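Local coordinates for penicillin-binding protein A (Mycobacterium tuberculosis, PDB 3UN7) that probably catalyses the D,D-transpeptidation that cross-links peptidoglycan strands in the mycobacterial cell wall and probably helps regulate cell length, at residues V390-A399 against P410-Q421. Numbering follows the deposited sequence.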
loop_
_atom_site.group_PDB
_atom_site.type_symbol
_atom_site.label_atom_id
_atom_site.label_comp_id
_atom_site.label_asym_id
_atom_site.label_seq_id
_atom_site.Cartn_x
_atom_site.Cartn_y
_atom_site.Cartn_z
ATOM N N VAL A 390 -0.748 23.044 -3.050
ATOM C CA VAL A 390 -1.312 21.779 -2.621
ATOM C C VAL A 390 -0.837 21.483 -1.209
ATOM O O VAL A 390 0.365 21.328 -0.945
ATOM C CB VAL A 390 -1.003 20.602 -3.598
ATOM C CG1 VAL A 390 -1.344 19.266 -2.954
ATOM C CG2 VAL A 390 -1.786 20.753 -4.908
ATOM N N GLN A 391 -1.802 21.443 -0.302
ATOM C CA GLN A 391 -1.549 21.132 1.093
ATOM C C GLN A 391 -1.602 19.620 1.284
ATOM O O GLN A 391 -2.592 18.974 0.934
ATOM C CB GLN A 391 -2.597 21.813 1.975
ATOM C CG GLN A 391 -2.289 21.764 3.448
ATOM C CD GLN A 391 -3.391 22.380 4.287
ATOM O OE1 GLN A 391 -4.567 22.013 4.168
ATOM N NE2 GLN A 391 -3.017 23.317 5.150
ATOM N N ILE A 392 -0.533 19.067 1.838
ATOM C CA ILE A 392 -0.424 17.619 2.007
ATOM C C ILE A 392 -0.467 17.328 3.501
ATOM O O ILE A 392 0.176 18.036 4.278
ATOM C CB ILE A 392 0.901 17.083 1.409
ATOM C CG1 ILE A 392 0.930 17.269 -0.105
ATOM C CG2 ILE A 392 1.121 15.599 1.758
ATOM C CD1 ILE A 392 2.275 16.904 -0.744
ATOM N N ALA A 393 -1.246 16.319 3.888
ATOM C CA ALA A 393 -1.237 15.790 5.238
ATOM C C ALA A 393 -0.413 14.518 5.144
ATOM O O ALA A 393 -0.662 13.689 4.266
ATOM C CB ALA A 393 -2.659 15.455 5.695
ATOM N N SER A 394 0.548 14.347 6.041
ATOM C CA SER A 394 1.417 13.191 5.949
ATOM C C SER A 394 1.931 12.713 7.298
ATOM O O SER A 394 1.772 13.387 8.314
ATOM C CB SER A 394 2.609 13.524 5.043
ATOM O OG SER A 394 3.528 14.375 5.722
ATOM N N LYS A 395 2.560 11.538 7.284
ATOM C CA LYS A 395 3.383 11.073 8.389
ATOM C C LYS A 395 4.575 10.322 7.789
ATOM O O LYS A 395 4.381 9.348 7.060
ATOM C CB LYS A 395 2.591 10.156 9.325
ATOM C CG LYS A 395 3.352 9.785 10.614
ATOM C CD LYS A 395 3.379 10.970 11.583
ATOM C CE LYS A 395 4.234 10.705 12.821
ATOM N NZ LYS A 395 5.673 10.564 12.485
ATOM N N THR A 396 5.798 10.772 8.085
ATOM C CA THR A 396 6.987 10.045 7.625
ATOM C C THR A 396 7.684 9.401 8.806
ATOM O O THR A 396 7.782 9.993 9.888
ATOM C CB THR A 396 7.978 10.901 6.757
ATOM O OG1 THR A 396 9.117 11.291 7.520
ATOM C CG2 THR A 396 7.329 12.117 6.187
ATOM N N GLY A 397 8.135 8.164 8.632
ATOM C CA GLY A 397 8.847 7.508 9.722
ATOM C C GLY A 397 9.756 6.391 9.263
ATOM O O GLY A 397 9.884 6.120 8.064
ATOM N N THR A 398 10.402 5.765 10.235
ATOM C CA THR A 398 11.242 4.612 9.991
ATOM C C THR A 398 10.681 3.457 10.787
ATOM O O THR A 398 9.877 3.658 11.695
ATOM C CB THR A 398 12.693 4.833 10.461
ATOM O OG1 THR A 398 12.699 5.020 11.873
ATOM C CG2 THR A 398 13.292 6.043 9.816
ATOM N N ALA A 399 11.122 2.255 10.428
ATOM C CA ALA A 399 10.689 1.030 11.073
ATOM C C ALA A 399 11.845 0.040 11.124
ATOM O O ALA A 399 12.329 -0.403 10.081
ATOM C CB ALA A 399 9.512 0.431 10.316
ATOM N N PRO A 410 16.860 0.542 9.032
ATOM C CA PRO A 410 15.402 0.497 9.128
ATOM C C PRO A 410 14.702 0.834 7.813
ATOM O O PRO A 410 15.315 1.415 6.921
ATOM C CB PRO A 410 15.103 1.563 10.185
ATOM C CG PRO A 410 16.367 1.655 10.987
ATOM C CD PRO A 410 17.430 1.535 9.957
ATOM N N HIS A 411 13.430 0.452 7.703
ATOM C CA HIS A 411 12.591 0.818 6.568
ATOM C C HIS A 411 12.209 2.291 6.641
ATOM O O HIS A 411 12.189 2.869 7.722
ATOM C CB HIS A 411 11.307 -0.010 6.571
ATOM C CG HIS A 411 11.531 -1.490 6.516
ATOM N ND1 HIS A 411 12.498 -2.069 5.724
ATOM C CD2 HIS A 411 10.891 -2.512 7.137
ATOM C CE1 HIS A 411 12.457 -3.383 5.875
ATOM N NE2 HIS A 411 11.489 -3.676 6.725
ATOM N N ALA A 412 11.876 2.888 5.499
ATOM C CA ALA A 412 11.418 4.274 5.478
ATOM C C ALA A 412 10.016 4.269 4.912
ATOM O O ALA A 412 9.790 3.719 3.837
ATOM C CB ALA A 412 12.324 5.122 4.622
ATOM N N TRP A 413 9.091 4.875 5.651
ATOM C CA TRP A 413 7.693 4.946 5.280
ATOM C C TRP A 413 7.287 6.397 5.087
ATOM O O TRP A 413 7.776 7.283 5.792
ATOM C CB TRP A 413 6.822 4.434 6.416
ATOM C CG TRP A 413 6.666 2.952 6.606
ATOM C CD1 TRP A 413 7.334 2.171 7.505
ATOM C CD2 TRP A 413 5.702 2.096 5.964
ATOM N NE1 TRP A 413 6.879 0.869 7.435
ATOM C CE2 TRP A 413 5.864 0.803 6.509
ATOM C CE3 TRP A 413 4.729 2.301 4.971
ATOM C CZ2 TRP A 413 5.094 -0.298 6.087
ATOM C CZ3 TRP A 413 3.948 1.197 4.547
ATOM C CH2 TRP A 413 4.140 -0.079 5.110
ATOM N N TYR A 414 6.349 6.618 4.169
ATOM C CA TYR A 414 5.634 7.888 4.052
ATOM C C TYR A 414 4.188 7.529 3.773
ATOM O O TYR A 414 3.910 6.785 2.845
ATOM C CB TYR A 414 6.187 8.689 2.884
ATOM C CG TYR A 414 5.590 10.071 2.636
ATOM C CD1 TYR A 414 5.929 11.162 3.443
ATOM C CD2 TYR A 414 4.746 10.295 1.545
ATOM C CE1 TYR A 414 5.421 12.438 3.181
ATOM C CE2 TYR A 414 4.236 11.543 1.273
ATOM C CZ TYR A 414 4.559 12.606 2.098
ATOM O OH TYR A 414 4.044 13.832 1.795
ATOM N N ILE A 415 3.269 8.027 4.592
ATOM C CA ILE A 415 1.847 7.903 4.291
ATOM C C ILE A 415 1.244 9.302 4.230
ATOM O O ILE A 415 1.654 10.182 4.988
ATOM C CB ILE A 415 1.086 6.963 5.268
ATOM C CG1 ILE A 415 1.153 7.462 6.721
ATOM C CG2 ILE A 415 1.655 5.534 5.183
ATOM C CD1 ILE A 415 0.142 6.763 7.646
ATOM N N ALA A 416 0.305 9.517 3.308
ATOM C CA ALA A 416 -0.127 10.890 3.033
ATOM C C ALA A 416 -1.425 10.963 2.272
ATOM O O ALA A 416 -1.864 9.984 1.679
ATOM C CB ALA A 416 0.973 11.659 2.277
ATOM N N PHE A 417 -2.056 12.128 2.334
ATOM C CA PHE A 417 -3.194 12.428 1.480
ATOM C C PHE A 417 -3.231 13.906 1.119
ATOM O O PHE A 417 -2.616 14.730 1.788
ATOM C CB PHE A 417 -4.512 11.913 2.084
ATOM C CG PHE A 417 -4.855 12.492 3.420
ATOM C CD1 PHE A 417 -5.644 13.639 3.509
ATOM C CD2 PHE A 417 -4.440 11.861 4.602
ATOM C CE1 PHE A 417 -5.997 14.162 4.759
ATOM C CE2 PHE A 417 -4.793 12.378 5.849
ATOM C CZ PHE A 417 -5.573 13.530 5.926
ATOM N N ALA A 418 -3.929 14.230 0.036
ATOM C CA ALA A 418 -3.930 15.578 -0.504
ATOM C C ALA A 418 -5.065 15.722 -1.522
ATOM O O ALA A 418 -5.504 14.724 -2.069
ATOM C CB ALA A 418 -2.575 15.875 -1.179
ATOM N N PRO A 419 -5.574 16.958 -1.745
ATOM C CA PRO A 419 -5.324 18.150 -0.936
ATOM C C PRO A 419 -5.899 17.890 0.439
ATOM O O PRO A 419 -6.954 17.256 0.544
ATOM C CB PRO A 419 -6.144 19.242 -1.644
ATOM C CG PRO A 419 -6.344 18.741 -3.026
ATOM C CD PRO A 419 -6.476 17.255 -2.873
ATOM N N ALA A 420 -5.224 18.344 1.488
ATOM C CA ALA A 420 -5.591 17.927 2.832
ATOM C C ALA A 420 -7.029 18.265 3.202
ATOM O O ALA A 420 -7.650 17.547 3.990
ATOM C CB ALA A 420 -4.623 18.511 3.869
ATOM N N GLN A 421 -7.554 19.351 2.641
ATOM C CA GLN A 421 -8.881 19.843 3.040
ATOM C C GLN A 421 -10.037 19.232 2.256
ATOM O O GLN A 421 -11.194 19.334 2.683
ATOM C CB GLN A 421 -8.946 21.361 2.976
ATOM C CG GLN A 421 -8.352 22.031 4.187
ATOM C CD GLN A 421 -8.328 23.530 4.072
ATOM O OE1 GLN A 421 -7.278 24.122 3.833
ATOM N NE2 GLN A 421 -9.478 24.162 4.253
#
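Phe417 turns one ring face to Ala393, whose methyl CB makes a CH-pi contact 3.7 Å from the ring centroid; a methyl is small enough to lie directly over the ring face. The Phe417 side chain also touches helices 317-328 and 364-379. Four hydrogen-bonded pairs, from Ala393-Phe417 to Ala399-His411, join the antiparallel strands, the straightest bond running from Trp413 N to Gly397 O (2.8 Å, 179°). On the other face the Tyr414 ring, its CG anti to the backbone N (chi1 -178°), leans over the neighbouring strand. Packing is tight here: Thr396 CG2 meets the ring edge in a close contact with Tyr414 CD1 (3.2 Å). Ser394 CB lies against the same ring, and Ile392 CG2 reaches Tyr414 OH at 3.4 Å. Glu378 OE1 bonds both Tyr414 OH and Ser394 OG, satisfying these buried hydroxyls. The packing is looser toward solvent, where Gln391 OE1 and Gln421 OE1, two acceptors, merely approach, although Ala420 N still bonds Gln391 O (2.8 Å). Gly397, lacking a side chain, lies beside Ser193, the probable acyl-ester nucleophile, and Thr398 shares a backbone hydrogen bond with it. Lys395-Thr396-Gly397 is the KTG motif on the edge strand lining the active site of penicillin-binding transpeptidases.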